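Local coordinates for rifamycin polyketide synthase (Amycolatopsis mediterranei, PDB 4LN9), which probably helps build the polyketide precursor of rifamycin, its terminal-module dehydratase domain removing water from the growing intermediate, at residues His38-Ala43 with Val84-Arg89; Ser57-Arg62 with Val116-Ala121; Thr162-Phe167 with Ser293-Asp298; Ala277-Val282 with Val297-Gly302. All blocks are in the same frame, centred on the assembly; numbering follows the deposited sequence.

Interaction 1. Residues His38-Ala43 with Val84-Arg89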
loop_
_atom_site.group_PDB
_atom_site.type_symbol
_atom_site.label_atom_id
_atom_site.label_comp_id
_atom_site.label_asym_id
_atom_site.label_seq_id
_atom_site.Cartn_x
_atom_site.Cartn_y
_atom_site.Cartn_z
ATOM N N HIS A 38 -15.133 -2.026 3.393
ATOM C CA HIS A 38 -15.816 -1.313 2.317
ATOM C C HIS A 38 -16.072 -2.260 1.174
ATOM O O HIS A 38 -15.249 -3.134 0.905
ATOM C CB HIS A 38 -14.949 -0.151 1.845
ATOM C CG HIS A 38 -15.640 0.768 0.872
ATOM N ND1 HIS A 38 -15.750 0.481 -0.437
ATOM C CD2 HIS A 38 -16.303 1.977 1.068
ATOM C CE1 HIS A 38 -16.421 1.469 -1.056
ATOM N NE2 HIS A 38 -16.764 2.382 -0.132
ATOM N N PRO A 39 -17.238 -2.143 0.513
ATOM C CA PRO A 39 -17.607 -3.213 -0.420
ATOM C C PRO A 39 -16.802 -3.214 -1.722
ATOM O O PRO A 39 -16.886 -4.176 -2.487
ATOM C CB PRO A 39 -19.090 -2.943 -0.713
ATOM C CG PRO A 39 -19.555 -2.030 0.375
ATOM C CD PRO A 39 -18.359 -1.213 0.760
ATOM N N LEU A 40 -16.078 -2.134 -2.005
ATOM C CA LEU A 40 -15.310 -2.046 -3.250
ATOM C C LEU A 40 -13.798 -2.037 -3.031
ATOM O O LEU A 40 -13.034 -1.890 -3.985
ATOM C CB LEU A 40 -15.719 -0.816 -4.063
ATOM C CG LEU A 40 -17.148 -0.789 -4.611
ATOM C CD1 LEU A 40 -17.457 0.569 -5.222
ATOM C CD2 LEU A 40 -17.355 -1.902 -5.628
ATOM N N LEU A 41 -13.388 -1.958 -1.768
ATOM C CA LEU A 41 -11.983 -1.751 -1.436
ATOM C C LEU A 41 -11.535 -2.833 -0.469
ATOM O O LEU A 41 -12.281 -3.213 0.433
ATOM C CB LEU A 41 -11.779 -0.377 -0.795
ATOM C CG LEU A 41 -12.007 0.852 -1.678
ATOM C CD1 LEU A 41 -11.886 2.128 -0.859
ATOM C CD2 LEU A 41 -11.035 0.867 -2.849
ATOM N N GLY A 42 -10.308 -3.310 -0.642
ATOM C CA GLY A 42 -9.814 -4.435 0.142
ATOM C C GLY A 42 -8.990 -3.988 1.334
ATOM O O GLY A 42 -9.248 -4.398 2.465
ATOM N N ALA A 43 -7.940 -3.220 1.072
ATOM C CA ALA A 43 -7.009 -2.857 2.128
ATOM C C ALA A 43 -6.647 -1.384 2.037
ATOM O O ALA A 43 -6.849 -0.750 1.005
ATOM C CB ALA A 43 -5.758 -3.720 2.054
ATOM N N VAL A 84 -16.262 8.418 -7.521
ATOM C CA VAL A 84 -16.558 9.436 -6.515
ATOM C C VAL A 84 -16.597 8.847 -5.107
ATOM O O VAL A 84 -16.002 9.399 -4.179
ATOM C CB VAL A 84 -17.893 10.152 -6.809
ATOM C CG1 VAL A 84 -18.315 11.006 -5.622
ATOM C CG2 VAL A 84 -17.774 11.001 -8.065
ATOM N N GLU A 85 -17.263 7.705 -4.959
ATOM C CA GLU A 85 -17.372 7.044 -3.658
ATOM C C GLU A 85 -16.004 6.593 -3.149
ATOM O O GLU A 85 -15.696 6.728 -1.965
ATOM C CB GLU A 85 -18.342 5.854 -3.722
ATOM C CG GLU A 85 -18.148 4.813 -2.620
ATOM C CD GLU A 85 -18.750 5.227 -1.284
ATOM O OE1 GLU A 85 -19.431 6.273 -1.232
ATOM O OE2 GLU A 85 -18.532 4.510 -0.282
ATOM N N LEU A 86 -15.199 6.031 -4.044
ATOM C CA LEU A 86 -13.842 5.635 -3.697
ATOM C C LEU A 86 -13.039 6.835 -3.210
ATOM O O LEU A 86 -12.327 6.752 -2.209
ATOM C CB LEU A 86 -13.154 4.990 -4.900
ATOM C CG LEU A 86 -13.842 3.733 -5.435
ATOM C CD1 LEU A 86 -13.080 3.157 -6.619
ATOM C CD2 LEU A 86 -13.999 2.696 -4.332
ATOM N N ALA A 87 -13.135 7.939 -3.945
ATOM C CA ALA A 87 -12.367 9.139 -3.635
ATOM C C ALA A 87 -12.768 9.686 -2.275
ATOM O O ALA A 87 -11.916 9.997 -1.445
ATOM C CB ALA A 87 -12.568 10.194 -4.713
ATOM N N VAL A 88 -14.070 9.744 -2.019
ATOM C CA VAL A 88 -14.539 10.299 -0.762
ATOM C C VAL A 88 -14.274 9.379 0.430
ATOM O O VAL A 88 -13.894 9.852 1.501
ATOM C CB VAL A 88 -16.022 10.694 -0.823
ATOM C CG1 VAL A 88 -16.532 11.046 0.566
ATOM C CG2 VAL A 88 -16.212 11.860 -1.785
ATOM N N ARG A 89 -14.261 8.067 0.189
ATOM C CA ARG A 89 -13.872 7.117 1.234
ATOM C C ARG A 89 -12.408 7.288 1.622
ATOM O O ARG A 89 -12.063 7.279 2.803
ATOM C CB ARG A 89 -14.141 5.670 0.807
ATOM C CG ARG A 89 -13.516 4.623 1.724
ATOM C CD ARG A 89 -14.174 4.600 3.097
ATOM N NE ARG A 89 -13.667 3.520 3.944
ATOM C CZ ARG A 89 -12.633 3.639 4.772
ATOM N NH1 ARG A 89 -11.972 4.786 4.850
ATOM N NH2 ARG A 89 -12.257 2.612 5.521
#
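Leu40 and Leu86 mark the closest backbone approach, their CA atoms 7.8 Å apart, where the turn at 38-40 leading into strand 41-47 meets helix 80-93, so side chains alone bridge the gap. His38 reaches straight at the helix, its CG anti to the backbone N (chi1 -172°), and NE2 gives a hydrogen bond of 2.8 Å to Glu85 OE2. Glu85 OE2 lies near the ring plane and receives the N-H on its anti lone pair; the carboxylate is turned only 22° from the ring. On the other side of the imidazole, ND1 accepts from Leu40 N at 3.1 Å, so both ring nitrogens are used. Beside this polar link, Leu86 sends its CD2 branch between two leucines: it meets Leu41 CD2 at 3.8 Å and Leu40 CB at 3.9 Å. Arg89 adds its aliphatic part, with CG against both His38 CD2 and Leu41 CD1, while its guanidinium goes on to Glu93 and to Ala36 O. Glu85 also accepts from the backbone N atoms of Gly233 and Ile234, and the Phe232 ring meets His38 nearly at right angles. These bonds tie helix 80-93 to the 38-40 turn and to the loop at Phe232-Ile234 in the second half of the chain. The two bonds should hold the His38 ring against a flip, and the N-H donors probably help stabilise a negative charge on the buried Glu85.

Interaction 2. Residues Ser57-Arg62 with Val116-Ala121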
loop_
_atom_site.group_PDB
_atom_site.type_symbol
_atom_site.label_atom_id
_atom_site.label_comp_id
_atom_site.label_asym_id
_atom_site.label_seq_id
_atom_site.Cartn_x
_atom_site.Cartn_y
_atom_site.Cartn_z
ATOM N N SER A 57 -7.644 -2.767 -4.081
ATOM C CA SER A 57 -8.841 -3.546 -4.364
ATOM C C SER A 57 -8.618 -4.450 -5.574
ATOM O O SER A 57 -7.796 -4.153 -6.441
ATOM C CB SER A 57 -10.029 -2.616 -4.615
ATOM O OG SER A 57 -11.091 -3.301 -5.254
ATOM N N ARG A 58 -9.358 -5.553 -5.622
ATOM C CA ARG A 58 -9.500 -6.341 -6.840
ATOM C C ARG A 58 -10.978 -6.497 -7.186
ATOM O O ARG A 58 -11.736 -7.093 -6.422
ATOM C CB ARG A 58 -8.874 -7.724 -6.640
ATOM C CG ARG A 58 -9.024 -8.645 -7.837
ATOM C CD ARG A 58 -8.542 -10.048 -7.511
ATOM N NE ARG A 58 -8.570 -10.912 -8.685
ATOM C CZ ARG A 58 -9.605 -11.670 -9.028
ATOM N NH1 ARG A 58 -10.688 -11.704 -8.263
ATOM N NH2 ARG A 58 -9.554 -12.405 -10.130
ATOM N N LEU A 59 -11.388 -5.964 -8.332
ATOM C CA LEU A 59 -12.778 -6.076 -8.768
ATOM C C LEU A 59 -12.935 -7.163 -9.826
ATOM O O LEU A 59 -12.113 -7.279 -10.733
ATOM C CB LEU A 59 -13.273 -4.738 -9.316
ATOM C CG LEU A 59 -13.100 -3.538 -8.384
ATOM C CD1 LEU A 59 -13.640 -2.274 -9.034
ATOM C CD2 LEU A 59 -13.786 -3.796 -7.049
ATOM N N SER A 60 -13.986 -7.967 -9.699
ATOM C CA SER A 60 -14.389 -8.870 -10.773
ATOM C C SER A 60 -15.906 -8.929 -10.853
ATOM O O SER A 60 -16.597 -8.534 -9.913
ATOM C CB SER A 60 -13.824 -10.272 -10.535
ATOM O OG SER A 60 -14.305 -10.817 -9.318
ATOM N N LEU A 61 -16.425 -9.441 -11.962
ATOM C CA LEU A 61 -17.859 -9.654 -12.084
ATOM C C LEU A 61 -18.351 -10.802 -11.208
ATOM O O LEU A 61 -19.493 -10.789 -10.751
ATOM C CB LEU A 61 -18.257 -9.872 -13.544
ATOM C CG LEU A 61 -18.249 -8.599 -14.396
ATOM C CD1 LEU A 61 -18.971 -8.823 -15.717
ATOM C CD2 LEU A 61 -18.864 -7.435 -13.634
ATOM N N ARG A 62 -17.436 -11.683 -10.808
ATOM C CA ARG A 62 -17.802 -12.782 -9.918
ATOM C C ARG A 62 -17.778 -12.388 -8.440
ATOM O O ARG A 62 -18.492 -12.974 -7.625
ATOM C CB ARG A 62 -16.926 -14.014 -10.171
ATOM C CG ARG A 62 -17.331 -14.812 -11.403
ATOM C CD ARG A 62 -16.511 -16.085 -11.540
ATOM N NE ARG A 62 -16.586 -16.916 -10.341
ATOM C CZ ARG A 62 -17.548 -17.802 -10.104
ATOM N NH1 ARG A 62 -18.515 -17.988 -10.993
ATOM N NH2 ARG A 62 -17.542 -18.505 -8.979
ATOM N N VAL A 116 -9.662 -7.032 -12.143
ATOM C CA VAL A 116 -8.818 -5.868 -12.360
ATOM C C VAL A 116 -8.397 -5.271 -11.024
ATOM O O VAL A 116 -9.184 -5.229 -10.078
ATOM C CB VAL A 116 -9.525 -4.798 -13.215
ATOM C CG1 VAL A 116 -10.818 -4.349 -12.550
ATOM C CG2 VAL A 116 -8.602 -3.616 -13.463
ATOM N N ARG A 117 -7.095 -5.036 -10.887
ATOM C CA ARG A 117 -6.558 -4.484 -9.652
ATOM C C ARG A 117 -6.828 -2.986 -9.637
ATOM O O ARG A 117 -6.720 -2.326 -10.669
ATOM C CB ARG A 117 -5.053 -4.749 -9.574
ATOM C CG ARG A 117 -4.399 -4.250 -8.298
ATOM C CD ARG A 117 -2.946 -4.689 -8.214
ATOM N NE ARG A 117 -2.824 -6.108 -7.893
ATOM C CZ ARG A 117 -1.700 -6.805 -8.016
ATOM N NH1 ARG A 117 -0.603 -6.221 -8.478
ATOM N NH2 ARG A 117 -1.678 -8.093 -7.701
ATOM N N VAL A 118 -7.343 -2.481 -8.518
ATOM C CA VAL A 118 -7.662 -1.060 -8.416
ATOM C C VAL A 118 -6.897 -0.393 -7.283
ATOM O O VAL A 118 -6.619 -1.012 -6.257
ATOM C CB VAL A 118 -9.172 -0.817 -8.225
ATOM C CG1 VAL A 118 -9.453 0.672 -8.082
ATOM C CG2 VAL A 118 -9.954 -1.401 -9.392
ATOM N N GLN A 119 -6.498 0.852 -7.499
ATOM C CA GLN A 119 -5.778 1.573 -6.471
ATOM C C GLN A 119 -6.271 3.003 -6.329
ATOM O O GLN A 119 -6.443 3.712 -7.318
ATOM C CB GLN A 119 -4.279 1.549 -6.749
ATOM C CG GLN A 119 -3.451 2.023 -5.569
ATOM C CD GLN A 119 -1.966 1.939 -5.838
ATOM O OE1 GLN A 119 -1.280 2.958 -5.914
ATOM N NE2 GLN A 119 -1.448 0.718 -5.924
ATOM N N VAL A 120 -6.541 3.409 -5.092
ATOM C CA VAL A 120 -6.831 4.805 -4.809
ATOM C C VAL A 120 -5.677 5.420 -4.041
ATOM O O VAL A 120 -5.342 4.976 -2.944
ATOM C CB VAL A 120 -8.125 4.964 -3.990
ATOM C CG1 VAL A 120 -8.556 6.422 -3.959
ATOM C CG2 VAL A 120 -9.226 4.090 -4.572
ATOM N N ALA A 121 -5.012 6.384 -4.666
ATOM C CA ALA A 121 -3.835 6.993 -4.069
ATOM C C ALA A 121 -4.135 8.395 -3.558
ATOM O O ALA A 121 -4.482 9.291 -4.330
ATOM C CB ALA A 121 -2.682 7.016 -5.062
#
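Val116 pairs with Leu59 at the start of a short antiparallel ladder between strand 116-122 and strand 52-59, neighbours in the sheet of the first hotdog. Val116 N donates to Leu59 O at 2.8 Å and Leu59 N returns a bond to Val116 O at 2.9 Å, closing a hydrogen-bonded pair. The side chain of Val116 puts CG1 between its backbone N and carbonyl carbon (chi1 59°), which brings that methyl 4.1 Å from Leu59 CB. Arg117 follows opposite Arg58 in a non-hydrogen-bonded pair, CA to CA 4.5 Å, where CA-H groups and carbonyls take over: Arg58 CA lies 3.4 Å from Val116 O. Both arginines leave the sheet on the same face; Arg58 forms a salt bridge with Glu140, and Arg58 packs on Ser30 and Arg117 on Leu33 of the second subunit. Val118 then takes up Ser57. Val118 N donates to Ser57 O in a nearly straight bond, 2.7 Å with 178° at the hydrogen, whereas the return bond from Ser57 N to Val118 O is more bent, at 136°. From Val118 the CG2 methyl reaches diagonally to Leu59 CD1 (3.8 Å), skipping one pair along the ladder. Beyond the ladder, Gln119 hydrogen-bonds Gln46 O of the second subunit, and Val120 lies on Leu86 and Ala90 of helix 80-93. The chemistry thus splits by face: Val116, Val118 and Leu59 make one face largely hydrocarbon, with Ser57 among them bonding Leu40 O through OG, while the arginine face meets the second subunit.

Interaction 3. Residues Thr162-Phe167 with Ser293-Asp298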
loop_
_atom_site.group_PDB
_atom_site.type_symbol
_atom_site.label_atom_id
_atom_site.label_comp_id
_atom_site.label_asym_id
_atom_site.label_seq_id
_atom_site.Cartn_x
_atom_site.Cartn_y
_atom_site.Cartn_z
ATOM N N THR A 162 -28.670 21.970 7.212
ATOM C CA THR A 162 -29.865 21.372 6.662
ATOM C C THR A 162 -29.923 21.691 5.171
ATOM O O THR A 162 -29.196 22.561 4.688
ATOM C CB THR A 162 -31.114 21.929 7.369
ATOM O OG1 THR A 162 -31.046 23.361 7.401
ATOM C CG2 THR A 162 -31.185 21.408 8.804
ATOM N N ALA A 163 -30.687 20.898 4.425
ATOM C CA ALA A 163 -30.888 21.137 3.000
ATOM C C ALA A 163 -31.365 22.566 2.748
ATOM O O ALA A 163 -32.088 23.135 3.566
ATOM C CB ALA A 163 -31.891 20.138 2.440
ATOM N N ALA A 164 -30.971 23.145 1.619
ATOM C CA ALA A 164 -31.411 24.496 1.296
ATOM C C ALA A 164 -32.829 24.489 0.731
ATOM O O ALA A 164 -33.682 25.271 1.153
ATOM C CB ALA A 164 -30.446 25.155 0.321
ATOM N N PHE A 165 -33.094 23.536 -0.155
ATOM C CA PHE A 165 -34.397 23.410 -0.797
ATOM C C PHE A 165 -35.431 22.836 0.171
ATOM O O PHE A 165 -35.092 22.064 1.068
ATOM C CB PHE A 165 -34.280 22.517 -2.036
ATOM C CG PHE A 165 -35.564 22.362 -2.800
ATOM C CD1 PHE A 165 -35.990 23.350 -3.674
ATOM C CD2 PHE A 165 -36.376 21.256 -2.601
ATOM C CE1 PHE A 165 -37.185 23.225 -4.357
ATOM C CE2 PHE A 165 -37.572 21.123 -3.283
ATOM C CZ PHE A 165 -37.977 22.109 -4.165
ATOM N N ASP A 166 -36.683 23.254 0.016
ATOM C CA ASP A 166 -37.765 22.784 0.875
ATOM C C ASP A 166 -38.277 21.413 0.437
ATOM O O ASP A 166 -39.266 21.314 -0.290
ATOM C CB ASP A 166 -38.914 23.793 0.876
ATOM C CG ASP A 166 -39.964 23.479 1.919
ATOM O OD1 ASP A 166 -39.756 22.534 2.710
ATOM O OD2 ASP A 166 -40.987 24.192 1.964
ATOM N N PHE A 167 -37.633 20.358 0.925
ATOM C CA PHE A 167 -37.988 18.999 0.529
ATOM C C PHE A 167 -39.229 18.512 1.276
ATOM O O PHE A 167 -39.808 17.481 0.930
ATOM C CB PHE A 167 -36.810 18.045 0.761
ATOM C CG PHE A 167 -35.745 18.123 -0.301
ATOM C CD1 PHE A 167 -35.894 17.448 -1.503
ATOM C CD2 PHE A 167 -34.586 18.855 -0.090
ATOM C CE1 PHE A 167 -34.913 17.509 -2.475
ATOM C CE2 PHE A 167 -33.593 18.905 -1.053
ATOM C CZ PHE A 167 -33.766 18.248 -2.255
ATOM N N SER A 293 -26.306 20.512 -10.879
ATOM C CA SER A 293 -26.067 20.516 -9.439
ATOM C C SER A 293 -27.082 19.598 -8.775
ATOM O O SER A 293 -28.116 19.290 -9.363
ATOM C CB SER A 293 -26.208 21.936 -8.882
ATOM O OG SER A 293 -27.536 22.409 -9.032
ATOM N N LEU A 294 -26.739 19.067 -7.607
ATOM C CA LEU A 294 -27.597 18.093 -6.947
ATOM C C LEU A 294 -27.673 18.374 -5.451
ATOM O O LEU A 294 -26.682 18.763 -4.831
ATOM C CB LEU A 294 -27.090 16.669 -7.198
ATOM C CG LEU A 294 -27.691 15.546 -6.347
ATOM C CD1 LEU A 294 -29.136 15.282 -6.742
ATOM C CD2 LEU A 294 -26.862 14.275 -6.467
ATOM N N GLU A 295 -28.885 18.291 -4.905
ATOM C CA GLU A 295 -29.086 18.192 -3.461
ATOM C C GLU A 295 -30.040 17.032 -3.207
ATOM O O GLU A 295 -31.017 16.859 -3.935
ATOM C CB GLU A 295 -29.689 19.496 -2.915
ATOM C CG GLU A 295 -29.780 19.576 -1.393
ATOM C CD GLU A 295 -30.113 20.976 -0.887
ATOM O OE1 GLU A 295 -31.119 21.557 -1.349
ATOM O OE2 GLU A 295 -29.395 21.476 0.007
ATOM N N ALA A 296 -29.690 16.169 -2.260
ATOM C CA ALA A 296 -30.513 15.005 -1.963
ATOM C C ALA A 296 -30.655 14.813 -0.457
ATOM O O ALA A 296 -29.719 15.071 0.301
ATOM C CB ALA A 296 -29.929 13.760 -2.611
ATOM N N VAL A 297 -31.878 14.518 -0.022
ATOM C CA VAL A 297 -32.158 14.240 1.385
ATOM C C VAL A 297 -32.712 12.827 1.553
ATOM O O VAL A 297 -33.173 12.216 0.588
ATOM C CB VAL A 297 -33.165 15.250 1.983
ATOM C CG1 VAL A 297 -32.602 16.662 1.945
ATOM C CG2 VAL A 297 -34.503 15.178 1.257
ATOM N N ASP A 298 -32.604 12.282 2.764
ATOM C CA ASP A 298 -33.278 11.020 3.067
ATOM C C ASP A 298 -34.724 11.279 3.473
ATOM O O ASP A 298 -35.179 12.422 3.466
ATOM C CB ASP A 298 -32.529 10.233 4.149
ATOM C CG ASP A 298 -32.411 10.994 5.459
ATOM O OD1 ASP A 298 -33.330 11.777 5.784
ATOM O OD2 ASP A 298 -31.444 10.734 6.205
#
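Val297 CG2 sits over one face of the Phe167 ring, 3.5 Å above the plane and shifted toward the rim, in a CH-pi contact of the double hotdog fold's second half. On the opposite face lies Phe165 CD2, over the ring centre, and Phe167 CG in turn lies at the edge of the Phe165 ring. The third flat group, the Glu295 carboxylate, stands at 69° to the Phe167 ring, with OE1 3.6 Å from CE2. Residues 162-167 belong to the irregular connection after strand 146-154, which leads from the first hotdog to the second; here it runs across strand 291-297 of the second. Glu295 and Val297, two residues apart on the strand, point their side chains toward the connection. CG1 of Val297 touches both Ala163 CB and Phe167 CD2, each at 3.6 Å, wedging between the alanine and the ring. Glu295 swings CG anti to its backbone N (chi1 -173°) and runs out extended, which carries the carboxylate to the bend at 163-165. Two successive backbone N-H groups are held there, one on each oxygen, which probably helps hold the bend of a segment with no regular secondary structure. Both bonds arrive on the syn side, somewhat out of the carboxylate plane: Phe165 N reaches Glu295 OE1 at 3.0 Å, and Ala164 N reaches Glu295 OE2 at 2.8 Å with an angle of 169° at the hydrogen.

Interaction 4. Residues Ala277-Val282 with Val297-Gly302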
loop_
_atom_site.group_PDB
_atom_site.type_symbol
_atom_site.label_atom_id
_atom_site.label_comp_id
_atom_site.label_asym_id
_atom_site.label_seq_id
_atom_site.Cartn_x
_atom_site.Cartn_y
_atom_site.Cartn_z
ATOM N N ALA A 277 -27.284 5.661 2.985
ATOM C CA ALA A 277 -28.698 5.823 2.625
ATOM C C ALA A 277 -29.129 4.831 1.543
ATOM O O ALA A 277 -28.299 4.362 0.764
ATOM C CB ALA A 277 -28.965 7.252 2.172
ATOM N N SER A 278 -30.431 4.573 1.439
ATOM C CA SER A 278 -30.945 3.725 0.360
ATOM C C SER A 278 -32.150 4.316 -0.370
ATOM O O SER A 278 -32.558 3.812 -1.416
ATOM C CB SER A 278 -31.265 2.315 0.867
ATOM O OG SER A 278 -32.094 2.359 2.015
ATOM N N VAL A 279 -32.658 5.435 0.131
ATOM C CA VAL A 279 -33.814 6.087 -0.471
ATOM C C VAL A 279 -33.616 7.599 -0.385
ATOM O O VAL A 279 -33.077 8.090 0.605
ATOM C CB VAL A 279 -35.101 5.707 0.288
ATOM C CG1 VAL A 279 -35.378 4.218 0.149
ATOM C CG2 VAL A 279 -34.979 6.093 1.756
ATOM N N LEU A 280 -33.829 8.303 -1.493
ATOM C CA LEU A 280 -33.558 9.740 -1.523
ATOM C C LEU A 280 -34.733 10.513 -2.108
ATOM O O LEU A 280 -35.432 10.011 -2.988
ATOM C CB LEU A 280 -32.302 10.037 -2.343
ATOM C CG LEU A 280 -30.948 9.486 -1.890
ATOM C CD1 LEU A 280 -29.885 9.873 -2.912
ATOM C CD2 LEU A 280 -30.575 9.992 -0.503
ATOM N N ARG A 281 -34.883 11.765 -1.689
ATOM C CA ARG A 281 -35.543 12.780 -2.501
ATOM C C ARG A 281 -34.486 13.728 -3.048
ATOM O O ARG A 281 -33.592 14.153 -2.317
ATOM C CB ARG A 281 -36.534 13.576 -1.649
ATOM C CG ARG A 281 -37.638 12.750 -1.009
ATOM C CD ARG A 281 -38.537 13.636 -0.159
ATOM N NE ARG A 281 -39.337 12.856 0.781
ATOM C CZ ARG A 281 -40.201 13.375 1.649
ATOM N NH1 ARG A 281 -40.355 14.691 1.739
ATOM N NH2 ARG A 281 -40.878 12.576 2.462
ATOM N N VAL A 282 -34.557 14.012 -4.344
ATOM C CA VAL A 282 -33.496 14.749 -5.022
ATOM C C VAL A 282 -34.034 15.934 -5.823
ATOM O O VAL A 282 -35.159 15.896 -6.326
ATOM C CB VAL A 282 -32.665 13.830 -5.941
ATOM C CG1 VAL A 282 -32.301 12.543 -5.216
ATOM C CG2 VAL A 282 -33.431 13.526 -7.219
ATOM N N VAL A 297 -31.878 14.518 -0.022
ATOM C CA VAL A 297 -32.158 14.240 1.385
ATOM C C VAL A 297 -32.712 12.827 1.553
ATOM O O VAL A 297 -33.173 12.216 0.588
ATOM C CB VAL A 297 -33.165 15.250 1.983
ATOM C CG1 VAL A 297 -32.602 16.662 1.945
ATOM C CG2 VAL A 297 -34.503 15.178 1.257
ATOM N N ASP A 298 -32.604 12.282 2.764
ATOM C CA ASP A 298 -33.278 11.020 3.067
ATOM C C ASP A 298 -34.724 11.279 3.473
ATOM O O ASP A 298 -35.179 12.422 3.466
ATOM C CB ASP A 298 -32.529 10.233 4.149
ATOM C CG ASP A 298 -32.411 10.994 5.459
ATOM O OD1 ASP A 298 -33.330 11.777 5.784
ATOM O OD2 ASP A 298 -31.444 10.734 6.205
ATOM N N GLU A 299 -35.465 10.216 3.763
ATOM C CA GLU A 299 -36.902 10.348 3.965
ATOM C C GLU A 299 -37.241 11.086 5.258
ATOM O O GLU A 299 -38.305 11.696 5.372
ATOM C CB GLU A 299 -37.578 8.980 3.921
ATOM C CG GLU A 299 -37.960 8.551 2.513
ATOM C CD GLU A 299 -38.860 9.562 1.827
ATOM O OE1 GLU A 299 -39.898 9.925 2.420
ATOM O OE2 GLU A 299 -38.471 10.083 0.759
ATOM N N SER A 300 -36.268 11.158 6.160
ATOM C CA SER A 300 -36.417 11.945 7.375
ATOM C C SER A 300 -36.079 13.412 7.128
ATOM O O SER A 300 -36.335 14.266 7.977
ATOM C CB SER A 300 -35.544 11.375 8.497
ATOM O OG SER A 300 -34.209 11.839 8.392
ATOM N N GLY A 301 -35.626 13.719 5.917
ATOM C CA GLY A 301 -35.412 15.106 5.521
ATOM C C GLY A 301 -34.002 15.599 5.799
ATOM O O GLY A 301 -33.677 16.751 5.517
ATOM N N GLY A 302 -33.152 14.722 6.322
ATOM C CA GLY A 302 -31.752 15.074 6.562
ATOM C C GLY A 302 -30.938 15.075 5.281
ATOM O O GLY A 302 -31.113 14.203 4.432
HETATM O O HOH W 1 -37.919 9.235 -1.575
#
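A two-pronged salt bridge between Arg281 and Glu299 joins strand 279-285 to the tight turn that closes the hairpin of strands 291-297 and 303-313 in the second hotdog. Arg281 also makes the last backbone pair before that turn: its N donates to Val297 O at 2.9 Å, and Val297 N donates to Arg281 O, an antiparallel hydrogen-bonded pair. From there the Arg281 side chain runs out extended and presents its guanidinium side-on. NE holds Glu299 OE2 at 2.9 Å and NH2 holds Glu299 OE1 at 2.8 Å, both oxygens close to the guanidinium plane, although the carboxylate itself is twisted 43° from it. Glu299 bends at chi2 (-57°), which turns its carboxylate to the guanidinium; its CG lies 3.9 Å from Val279 CG2. The turn is type I, from Asp298 to Gly301, with Gly301 N bonded to Asp298 O at 2.8 Å; Gly301 takes a positive phi of 91°. Asp298 OD1 braces it from within, accepting from Ser300 OG at 2.8 Å and from Gly302 N, which approach from opposite faces of the carboxylate. Two hydrogen bonds thus grip one oxygen, and the bridge ties the outer part of the turn back to the strand. Arg281 NH1 bonds Phe167 O, and the guanidinium makes a cation-pi contact with Trp170. On the face opposite Arg281, Leu280 packs on Leu238 of helix 236-251 and Val304 of strand 303-313; Val279, on Arg281's side, touches Ala220 of strand 214-220.

Overall arrangement
Interactions 1 and 2 lie in the first hotdog, interactions 3 and 4 in the second, and the first pair closes before the second opens. The first two cross along the chain, have centres about 10 Å apart and touch directly, Leu40 O to Ser57 OG at 2.7 Å, on neighbouring strands 41-47 and 52-59. Interactions 3 and 4 have centres about 9 Å apart, share Val297 and Asp298, and lie on neighbouring strands 279-285 and 291-297. Between the pairs there is no touch: centres of interactions 2 and 3 are about 32 Å apart. The pairs are separate clusters, although Glu85 of interaction 1 bonds the backbone at Gly233 and Ile234 of the second half.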